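Side-chain contacts in protein CT_858 (Chlamydia trachomatis, PDB 3DOR), which is a protease secreted by Chlamydia trachomatis, probably cleaving proteins as a serine-type endopeptidase: residues S108-G113 against R178-K183; T89-S94 against N541-K546. All coordinates share one frame; numbering follows the deposited sequence.

Interaction 1: S108-G113 against R178-K183; sequences SEIRVG and REVRVK
A small, largely apolar contact joins Ile110 and Glu109, in the loop between strands 98-103 and 115-119, to Val180 on strand 177-187. Val180 is the main partner: its side chain is directed at the loop, while those of its neighbours Glu179 and Arg181 leave on the other face, the usual alternation of a β-strand. Both its methyls meet Ile110. CG1 of Ile110 rests between the two branches, 3.9 Å from CG2 of Val180 and 4.0 Å from CG1 of Val180, while CD1 of Ile110 reaches 4.0 Å from that CG1 of Val180. The long arm of Ile110 thus runs over the fork of the valine at a slant. It gets there because CG1 stands opposite the carbonyl carbon (chi1 -61°) and CD1 continues in an extended line (chi2 170°). Loop and strand both belong to a PDZ-like domain, and the loop leads through Gly113 and Asp114 into strand 115-119, in keeping with the Gly-Asp element at the corresponding point of many PDZ sequences. Ile110 also touches Leu168, Tyr88, Phe100 and Ile103, so a branched aliphatic residue here plugs the loop into the hydrophobic interior. Two β-branched side chains suit the spot, since each offers methyl or methylene groups close to its own backbone. Glu109 lies at the exposed margin. Its extended chain passes Val180 in the opposite sense, bringing OE1 to 3.8 Å from CG2 of Val180, with its CB 4.1 Å from the same methyl. The carboxylate is not in contact with Arg178: OE1 of Glu109 stays 5.8 Å from NE of Arg178, so any attraction is probably weak and long-range. Glu109 O accepts a hydrogen bond from the side chain of Arg172, through NH1.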
loop_
_atom_site.group_PDB
_atom_site.type_symbol
_atom_site.label_atom_id
_atom_site.label_comp_id
_atom_site.label_asym_id
_atom_site.label_seq_id
_atom_site.Cartn_x
_atom_site.Cartn_y
_atom_site.Cartn_z
ATOM N N SER B 108 27.505 -33.439 -10.248
ATOM C CA SER B 108 27.416 -34.408 -9.169
ATOM C C SER B 108 26.674 -35.686 -9.575
ATOM O O SER B 108 26.217 -35.820 -10.711
ATOM C CB SER B 108 26.768 -33.778 -7.937
ATOM O OG SER B 108 27.527 -34.086 -6.776
ATOM N N GLU B 109 26.570 -36.615 -8.627
ATOM C CA GLU B 109 25.940 -37.925 -8.817
ATOM C C GLU B 109 24.539 -38.021 -9.396
ATOM O O GLU B 109 24.294 -38.831 -10.287
ATOM C CB GLU B 109 25.948 -38.693 -7.499
ATOM C CG GLU B 109 27.300 -39.213 -7.092
ATOM C CD GLU B 109 27.212 -40.129 -5.891
ATOM O OE1 GLU B 109 26.421 -41.100 -5.943
ATOM O OE2 GLU B 109 27.929 -39.879 -4.900
ATOM N N ILE B 110 23.615 -37.231 -8.867
ATOM C CA ILE B 110 22.237 -37.254 -9.337
ATOM C C ILE B 110 22.116 -36.816 -10.796
ATOM O O ILE B 110 22.669 -35.794 -11.191
ATOM C CB ILE B 110 21.354 -36.354 -8.451
ATOM C CG1 ILE B 110 21.389 -36.883 -7.013
ATOM C CG2 ILE B 110 19.919 -36.305 -8.993
ATOM C CD1 ILE B 110 20.761 -35.969 -5.980
ATOM N N ARG B 111 21.411 -37.614 -11.594
ATOM C CA ARG B 111 21.199 -37.299 -13.008
ATOM C C ARG B 111 19.723 -37.053 -13.282
ATOM O O ARG B 111 18.849 -37.540 -12.555
ATOM C CB ARG B 111 21.604 -38.459 -13.923
ATOM C CG ARG B 111 23.026 -38.961 -13.847
ATOM C CD ARG B 111 23.250 -39.923 -15.014
ATOM N NE ARG B 111 24.176 -41.001 -14.682
ATOM C CZ ARG B 111 23.807 -42.191 -14.217
ATOM N NH1 ARG B 111 22.529 -42.480 -14.028
ATOM N NH2 ARG B 111 24.723 -43.095 -13.935
ATOM N N VAL B 112 19.446 -36.305 -14.345
ATOM C CA VAL B 112 18.067 -36.067 -14.750
ATOM C C VAL B 112 17.576 -37.463 -15.112
ATOM O O VAL B 112 18.289 -38.212 -15.777
ATOM C CB VAL B 112 17.998 -35.177 -16.012
ATOM C CG1 VAL B 112 16.622 -35.285 -16.659
ATOM C CG2 VAL B 112 18.315 -33.744 -15.649
ATOM N N GLY B 113 16.378 -37.822 -14.675
ATOM C CA GLY B 113 15.862 -39.140 -14.989
ATOM C C GLY B 113 15.870 -40.085 -13.796
ATOM O O GLY B 113 15.208 -41.126 -13.827
ATOM N N ARG B 178 21.024 -45.720 -5.377
ATOM C CA ARG B 178 22.158 -44.941 -4.888
ATOM C C ARG B 178 21.697 -44.030 -3.762
ATOM O O ARG B 178 20.573 -43.536 -3.779
ATOM C CB ARG B 178 22.752 -44.063 -5.995
ATOM C CG ARG B 178 23.290 -44.806 -7.195
ATOM C CD ARG B 178 24.419 -45.753 -6.823
ATOM N NE ARG B 178 25.008 -46.335 -8.025
ATOM C CZ ARG B 178 25.947 -47.278 -8.024
ATOM N NH1 ARG B 178 26.410 -47.753 -6.873
ATOM N NH2 ARG B 178 26.419 -47.740 -9.175
ATOM N N GLU B 179 22.557 -43.812 -2.779
ATOM C CA GLU B 179 22.223 -42.918 -1.681
ATOM C C GLU B 179 23.137 -41.713 -1.821
ATOM O O GLU B 179 24.346 -41.824 -1.659
ATOM C CB GLU B 179 22.452 -43.595 -0.332
ATOM C CG GLU B 179 21.689 -44.891 -0.174
ATOM C CD GLU B 179 21.214 -45.112 1.244
ATOM O OE1 GLU B 179 22.025 -44.933 2.180
ATOM O OE2 GLU B 179 20.030 -45.468 1.425
ATOM N N VAL B 180 22.556 -40.562 -2.138
ATOM C CA VAL B 180 23.348 -39.361 -2.328
ATOM C C VAL B 180 23.214 -38.414 -1.153
ATOM O O VAL B 180 22.145 -37.856 -0.897
ATOM C CB VAL B 180 22.944 -38.641 -3.635
ATOM C CG1 VAL B 180 23.832 -37.420 -3.872
ATOM C CG2 VAL B 180 23.065 -39.604 -4.798
ATOM N N ARG B 181 24.316 -38.252 -0.431
ATOM C CA ARG B 181 24.351 -37.379 0.723
ATOM C C ARG B 181 24.518 -35.965 0.185
ATOM O O ARG B 181 25.461 -35.664 -0.552
ATOM C CB ARG B 181 25.521 -37.762 1.640
ATOM C CG ARG B 181 25.458 -37.172 3.051
ATOM C CD ARG B 181 24.192 -37.598 3.795
ATOM N NE ARG B 181 24.216 -37.220 5.209
ATOM C CZ ARG B 181 23.180 -37.335 6.039
ATOM N NH1 ARG B 181 22.022 -37.819 5.608
ATOM N NH2 ARG B 181 23.300 -36.963 7.308
ATOM N N VAL B 182 23.576 -35.105 0.549
ATOM C CA VAL B 182 23.584 -33.725 0.106
ATOM C C VAL B 182 23.488 -32.759 1.291
ATOM O O VAL B 182 23.023 -33.131 2.369
ATOM C CB VAL B 182 22.414 -33.504 -0.888
ATOM C CG1 VAL B 182 21.887 -32.098 -0.791
ATOM C CG2 VAL B 182 22.892 -33.788 -2.304
ATOM N N LYS B 183 23.935 -31.522 1.095
ATOM C CA LYS B 183 23.879 -30.533 2.167
ATOM C C LYS B 183 22.975 -29.342 1.857
ATOM O O LYS B 183 23.139 -28.675 0.832
ATOM C CB LYS B 183 25.278 -30.007 2.496
ATOM C CG LYS B 183 25.262 -29.002 3.632
ATOM C CD LYS B 183 26.620 -28.369 3.880
ATOM C CE LYS B 183 26.570 -27.479 5.121
ATOM N NZ LYS B 183 27.820 -26.692 5.320
#

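Interaction 2: T89-S94 against N541-K546; sequences TVQKSS and NDIRYK
The flat amide of Gln91 has the aliphatic side chain of Ile543 over one of its faces: CG1 of Ile543 is 4.0 Å from CD of Gln91, almost straight above it, and CG2 of Ile543 lies 3.9 Å from NE2 of Gln91, on the same side of the plane but out past the nitrogen. Within 541-546 two more flat groups have neighbours of their own. The guanidinium of Arg544 meets Asn541 at its edge, where NH1 of Arg544 gives a bent hydrogen bond (131°) of 2.9 Å to OD1 of Asn541. The ring of Tyr545 carries CG of Arg544 on one face, offset toward the rim. Ile543 is the residue that crosses to the strand. Its CD1 comes 3.5 Å from CA of Ser93 and 3.7 Å from CB of Ser93, and also lies 3.8 Å from CG of Gln91 and 3.8 Å from O of Lys92, so one methyl is seated against the end of strand 83-92. Gln91 presents its chain to it because CG is turned opposite the backbone N (chi1 -169°) and the rest is extended, which lays methylenes and amide alike beside the isoleucine. Ser93, small enough to let CD1 close on its CA, has a hydroxyl that makes a weak hydrogen bond to Arg97 O. The contact packs the short helix 540-544 onto a strand of the PDZ-like domain, and Ile543 further touches Val101 of the adjacent strand 98-103. Gln91 NE2 is meanwhile hydrogen-bonded to Tyr548 OH, just before helix 549-564. Cohesion between the segments is therefore van der Waals in kind: the amide lends a flat surface to Ile543, and the nitrogen keeps a hydrogen-bond partner although its amide is packed against hydrocarbon.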
loop_
_atom_site.group_PDB
_atom_site.type_symbol
_atom_site.label_atom_id
_atom_site.label_comp_id
_atom_site.label_asym_id
_atom_site.label_seq_id
_atom_site.Cartn_x
_atom_site.Cartn_y
_atom_site.Cartn_z
ATOM N N THR B 89 15.146 -30.217 -8.956
ATOM C CA THR B 89 13.745 -30.053 -9.295
ATOM C C THR B 89 13.172 -31.415 -9.647
ATOM O O THR B 89 13.702 -32.133 -10.492
ATOM C CB THR B 89 13.540 -29.099 -10.490
ATOM O OG1 THR B 89 14.148 -27.828 -10.204
ATOM C CG2 THR B 89 12.046 -28.890 -10.739
ATOM N N VAL B 90 12.086 -31.770 -8.982
ATOM C CA VAL B 90 11.433 -33.043 -9.214
ATOM C C VAL B 90 10.063 -32.828 -9.850
ATOM O O VAL B 90 9.472 -31.754 -9.720
ATOM C CB VAL B 90 11.278 -33.802 -7.876
ATOM C CG1 VAL B 90 10.345 -34.991 -8.037
ATOM C CG2 VAL B 90 12.648 -34.268 -7.401
ATOM N N GLN B 91 9.574 -33.839 -10.559
ATOM C CA GLN B 91 8.263 -33.768 -11.185
ATOM C C GLN B 91 7.602 -35.136 -11.019
ATOM O O GLN B 91 8.215 -36.175 -11.292
ATOM C CB GLN B 91 8.392 -33.412 -12.667
ATOM C CG GLN B 91 7.078 -33.055 -13.346
ATOM C CD GLN B 91 7.281 -32.522 -14.762
ATOM O OE1 GLN B 91 6.343 -32.030 -15.400
ATOM N NE2 GLN B 91 8.508 -32.622 -15.259
ATOM N N LYS B 92 6.359 -35.137 -10.556
ATOM C CA LYS B 92 5.631 -36.375 -10.344
ATOM C C LYS B 92 4.932 -36.818 -11.623
ATOM O O LYS B 92 4.177 -36.049 -12.220
ATOM C CB LYS B 92 4.604 -36.181 -9.230
ATOM C CG LYS B 92 3.891 -37.448 -8.808
ATOM C CD LYS B 92 2.918 -37.170 -7.674
ATOM C CE LYS B 92 2.222 -38.450 -7.240
ATOM N NZ LYS B 92 1.321 -38.230 -6.072
ATOM N N SER B 93 5.180 -38.057 -12.043
ATOM C CA SER B 93 4.555 -38.576 -13.256
ATOM C C SER B 93 3.181 -39.168 -12.948
ATOM O O SER B 93 2.815 -39.329 -11.786
ATOM C CB SER B 93 5.443 -39.647 -13.891
ATOM O OG SER B 93 5.521 -40.793 -13.054
ATOM N N SER B 94 2.439 -39.503 -14.000
ATOM C CA SER B 94 1.105 -40.063 -13.860
ATOM C C SER B 94 1.095 -41.420 -13.155
ATOM O O SER B 94 0.070 -41.828 -12.611
ATOM C CB SER B 94 0.438 -40.195 -15.234
ATOM O OG SER B 94 1.205 -41.023 -16.088
ATOM N N ASN B 541 7.595 -41.514 -19.173
ATOM C CA ASN B 541 8.360 -41.381 -20.410
ATOM C C ASN B 541 8.459 -39.919 -20.853
ATOM O O ASN B 541 9.463 -39.505 -21.444
ATOM C CB ASN B 541 7.741 -42.221 -21.530
ATOM C CG ASN B 541 7.993 -43.708 -21.346
ATOM O OD1 ASN B 541 9.008 -44.100 -20.770
ATOM N ND2 ASN B 541 7.077 -44.541 -21.842
ATOM N N ASP B 542 7.419 -39.139 -20.574
ATOM C CA ASP B 542 7.437 -37.724 -20.931
ATOM C C ASP B 542 8.497 -37.030 -20.100
ATOM O O ASP B 542 9.305 -36.256 -20.609
ATOM C CB ASP B 542 6.099 -37.051 -20.617
ATOM C CG ASP B 542 5.049 -37.321 -21.657
ATOM O OD1 ASP B 542 5.393 -37.305 -22.863
ATOM O OD2 ASP B 542 3.879 -37.526 -21.262
ATOM N N ILE B 543 8.470 -37.339 -18.807
ATOM C CA ILE B 543 9.356 -36.745 -17.819
ATOM C C ILE B 543 10.783 -37.275 -17.752
ATOM O O ILE B 543 11.729 -36.493 -17.676
ATOM C CB ILE B 543 8.715 -36.874 -16.416
ATOM C CG1 ILE B 543 7.375 -36.136 -16.403
ATOM C CG2 ILE B 543 9.641 -36.324 -15.352
ATOM C CD1 ILE B 543 6.548 -36.375 -15.163
ATOM N N ARG B 544 10.943 -38.591 -17.788
ATOM C CA ARG B 544 12.270 -39.180 -17.665
ATOM C C ARG B 544 13.405 -38.378 -18.302
ATOM O O ARG B 544 14.379 -38.052 -17.625
ATOM C CB ARG B 544 12.293 -40.621 -18.186
ATOM C CG ARG B 544 13.621 -41.315 -17.882
ATOM C CD ARG B 544 13.562 -42.838 -18.007
ATOM N NE ARG B 544 12.617 -43.458 -17.074
ATOM C CZ ARG B 544 11.384 -43.847 -17.400
ATOM N NH1 ARG B 544 10.933 -43.684 -18.637
ATOM N NH2 ARG B 544 10.607 -44.419 -16.489
ATOM N N TYR B 545 13.298 -38.046 -19.582
ATOM C CA TYR B 545 14.371 -37.286 -20.216
ATOM C C TYR B 545 13.918 -35.930 -20.767
ATOM O O TYR B 545 14.516 -35.382 -21.691
ATOM C CB TYR B 545 15.035 -38.141 -21.306
ATOM C CG TYR B 545 15.690 -39.404 -20.753
ATOM C CD1 TYR B 545 15.703 -40.592 -21.486
ATOM C CD2 TYR B 545 16.267 -39.414 -19.479
ATOM C CE1 TYR B 545 16.269 -41.763 -20.958
ATOM C CE2 TYR B 545 16.835 -40.574 -18.946
ATOM C CZ TYR B 545 16.829 -41.745 -19.687
ATOM O OH TYR B 545 17.374 -42.891 -19.148
ATOM N N LYS B 546 12.852 -35.397 -20.184
ATOM C CA LYS B 546 12.324 -34.092 -20.567
ATOM C C LYS B 546 11.927 -33.913 -22.024
ATOM O O LYS B 546 11.967 -32.795 -22.533
ATOM C CB LYS B 546 13.340 -33.015 -20.190
ATOM C CG LYS B 546 13.540 -32.911 -18.699
ATOM C CD LYS B 546 14.941 -32.455 -18.340
ATOM C CE LYS B 546 15.147 -30.988 -18.587
ATOM N NZ LYS B 546 16.421 -30.553 -17.950
#

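Interactions 1 and 2 have centres about 16 Å apart and meet through the loop of 108-113. Val112 CG1 lies 3.7 Å from Arg544 O and 3.7 Å from Lys546 CD, so the loop whose Ile110 enters the PDZ-like interior also packs against the residues that follow Ile543. They share a sheet as well: strand 177-187 of interaction 1 pairs with strand 83-92 of interaction 2. Along the chain, interaction 1 falls within the long span whose ends interaction 2 brings together, 541-546 returning to 89-94. No ligand takes part in either contact; both are structural packing.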